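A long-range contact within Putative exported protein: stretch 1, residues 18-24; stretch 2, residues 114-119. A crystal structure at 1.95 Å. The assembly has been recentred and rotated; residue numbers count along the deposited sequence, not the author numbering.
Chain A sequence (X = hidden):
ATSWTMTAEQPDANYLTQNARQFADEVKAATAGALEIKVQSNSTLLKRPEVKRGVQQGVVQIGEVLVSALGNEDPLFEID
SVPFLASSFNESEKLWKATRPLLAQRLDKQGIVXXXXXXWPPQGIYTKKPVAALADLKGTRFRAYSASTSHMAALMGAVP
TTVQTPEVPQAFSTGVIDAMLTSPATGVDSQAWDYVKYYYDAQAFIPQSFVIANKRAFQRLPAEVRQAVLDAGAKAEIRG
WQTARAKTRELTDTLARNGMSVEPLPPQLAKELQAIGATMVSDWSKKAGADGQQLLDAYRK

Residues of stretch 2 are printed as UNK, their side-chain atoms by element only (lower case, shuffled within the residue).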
# COMPACT_ATOMS: atom_id res chain seq x y z
N GLN A 18 1.16 -10.60 8.15
CA GLN A 18 1.62 -11.12 9.44
C GLN A 18 1.43 -10.08 10.54
O GLN A 18 1.08 -10.41 11.67
CB GLN A 18 3.10 -11.60 9.37
CG GLN A 18 3.25 -12.89 8.57
CD GLN A 18 2.28 -14.00 9.04
OE1 GLN A 18 2.15 -14.25 10.25
NE2 GLN A 18 1.59 -14.65 8.09
N ASN A 19 1.61 -8.82 10.21
CA ASN A 19 1.37 -7.77 11.22
C ASN A 19 -0.13 -7.70 11.63
O ASN A 19 -0.46 -7.55 12.83
CB ASN A 19 1.92 -6.44 10.66
CG ASN A 19 1.93 -5.33 11.70
OD1 ASN A 19 2.25 -5.55 12.85
ND2 ASN A 19 1.59 -4.13 11.28
N ALA A 20 -1.03 -7.85 10.66
CA ALA A 20 -2.45 -7.90 10.93
C ALA A 20 -2.85 -9.14 11.76
O ALA A 20 -3.69 -9.05 12.67
CB ALA A 20 -3.25 -7.80 9.61
N ARG A 21 -2.26 -10.30 11.44
CA ARG A 21 -2.43 -11.53 12.24
C ARG A 21 -1.99 -11.32 13.70
O ARG A 21 -2.72 -11.72 14.67
CB ARG A 21 -1.73 -12.74 11.58
CG ARG A 21 -2.47 -13.18 10.24
CD ARG A 21 -1.98 -14.55 9.73
NE ARG A 21 -2.74 -14.98 8.55
CZ ARG A 21 -3.98 -15.48 8.60
NH1 ARG A 21 -4.60 -15.62 9.76
NH2 ARG A 21 -4.60 -15.85 7.49
N GLN A 22 -0.85 -10.67 13.89
CA GLN A 22 -0.37 -10.46 15.25
C GLN A 22 -1.30 -9.48 15.98
O GLN A 22 -1.59 -9.64 17.20
CB GLN A 22 1.09 -9.97 15.23
CG GLN A 22 1.66 -9.75 16.66
CD GLN A 22 3.16 -9.53 16.69
OE1 GLN A 22 3.88 -9.81 15.72
NE2 GLN A 22 3.64 -8.98 17.80
N PHE A 23 -1.76 -8.47 15.24
CA PHE A 23 -2.77 -7.51 15.74
C PHE A 23 -4.04 -8.24 16.19
O PHE A 23 -4.54 -7.98 17.30
CB PHE A 23 -3.06 -6.42 14.69
CG PHE A 23 -4.40 -5.75 14.88
CD1 PHE A 23 -4.55 -4.72 15.81
CD2 PHE A 23 -5.50 -6.14 14.12
CE1 PHE A 23 -5.82 -4.10 16.01
CE2 PHE A 23 -6.79 -5.54 14.31
CZ PHE A 23 -6.93 -4.51 15.23
N ALA A 24 -4.56 -9.17 15.37
CA ALA A 24 -5.75 -9.96 15.75
C ALA A 24 -5.48 -10.79 17.04
O ALA A 24 -6.33 -10.86 17.96
CB ALA A 24 -6.20 -10.88 14.54
N UNK A 114 -10.57 4.28 11.29
CA UNK A 114 -9.17 4.01 10.98
C UNK A 114 -8.53 3.45 12.23
O UNK A 114 -8.44 4.13 13.25
c UNK A 114 -6.96 5.52 10.24
c UNK A 114 -8.49 5.31 10.49
c UNK A 114 -6.13 4.26 10.04
c UNK A 114 -6.78 6.51 9.08
N UNK A 115 -8.13 2.18 12.17
CA UNK A 115 -7.55 1.52 13.32
C UNK A 115 -6.02 1.74 13.32
O UNK A 115 -5.46 2.30 14.28
c UNK A 115 -7.92 0.03 13.37
c UNK A 115 -9.47 -0.15 13.43
c UNK A 115 -7.20 -0.68 14.52
N UNK A 116 -5.33 1.31 12.26
CA UNK A 116 -3.88 1.58 12.19
C UNK A 116 -3.40 1.54 10.74
O UNK A 116 -4.11 1.03 9.88
c UNK A 116 -2.87 -0.78 12.53
c UNK A 116 -2.49 -3.39 11.49
c UNK A 116 -3.71 -1.83 12.90
c UNK A 116 -1.65 -2.37 11.08
c UNK A 116 -3.53 -3.15 12.41
c UNK A 116 -3.08 0.63 13.10
o UNK A 116 -2.32 -4.65 11.00
c UNK A 116 -1.81 -1.06 11.62
N UNK A 117 -2.20 2.10 10.50
CA UNK A 117 -1.50 2.07 9.22
C UNK A 117 -0.16 1.35 9.31
O UNK A 117 0.41 1.19 10.40
N UNK A 118 0.35 0.89 8.17
CA UNK A 118 1.74 0.41 8.09
C UNK A 118 2.16 0.59 6.66
O UNK A 118 1.33 0.55 5.76
c UNK A 118 1.87 -1.06 8.50
o UNK A 118 1.68 -1.20 9.89
N UNK A 119 3.47 0.86 6.46
CA UNK A 119 3.94 1.11 5.10
C UNK A 119 4.41 -0.17 4.39
O UNK A 119 4.90 -1.11 5.02
c UNK A 119 4.54 1.08 7.46
c UNK A 119 5.75 1.52 6.63
c UNK A 119 5.13 2.06 5.34
O HOH W 1 -0.50 -4.75 8.90

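Position 114 carries four side-chain carbons, forked at the second, and none touches the helix; the nearest approach is from one terminal carbon of position 114 to CZ of Phe-23, 10.2 Å. A fork one carbon beyond CB, with no heteroatom, identifies Leu-114, which takes no part in the contact.

Position 115 has three side-chain carbons, with CB itself bearing the other two. Its CA-to-CB bond points toward the helix, and one terminal carbon lies 3.9 Å from CZ of Phe-23. Branching at CB with carbon alone gives Val-115; the touching atom is CG1, and the pairing is purely apolar.

At position 116 a single carbon leads to a six-carbon ring bearing one oxygen. The CA-to-CB bond again points toward the helix, and chi1 of 78° (p) and chi2 of 84° place the ring among Asn-19, Ala-20 and Phe-23. The oxygen sits 3.3 Å from CA of Ala-20 and 3.6 Å from its CB. A hydroxylated six-membered ring means Tyr-116. Its CE2 lies 3.7 Å from CG of Phe-23, over one face of that ring; the ring centroids are 5.2 Å apart and the planes meet at 57°, an oblique aromatic pair. CE1 of Tyr-116 is 3.7 Å from ND2 of Asn-19.

Position 117 has no side-chain atoms, so it is Gly-117. An ideal CB would point away from the helix, with no atom of stretch 1 within 5.5 Å.

Position 118 shows one carbon followed by one oxygen, the latter 3.2 Å from ND2 of Asn-19. This is Ser-118. Despite the short distance, the angle is too poor for a hydrogen bond with Asn-19; instead OG of Ser-118 donates to O of Gly-117 at 2.8 Å.

Position 119 has three carbons closing a ring onto the backbone N, hence Pro-119. CD of Pro-119, its nearest side-chain atom, is 7.1 Å from ND2 of Asn-19, too far for contact.

The helix and strand run roughly antiparallel, at 153°, with axes approaching to 10.8 Å. Side chains span that gap: Asn-19 and Phe-23, one helical turn apart, both point toward the strand, and N of Phe-23 donates a backbone hydrogen bond to O of Asn-19 at 2.9 Å. Tyr-116 has the largest covered area, 78 Å² within a total of 225 Å² summed over both sides. No direct hydrogen bond crosses the interface, so packing dominates, supplemented by one water: it lies 2.8 Å from OH of Tyr-116 in a hydrogen bond and accepts a weak one from ND2 of Asn-19 at 3.2 Å, giving the phenol a polar link to the helix.

Stretch 2, residues 114-119: LVYGSP
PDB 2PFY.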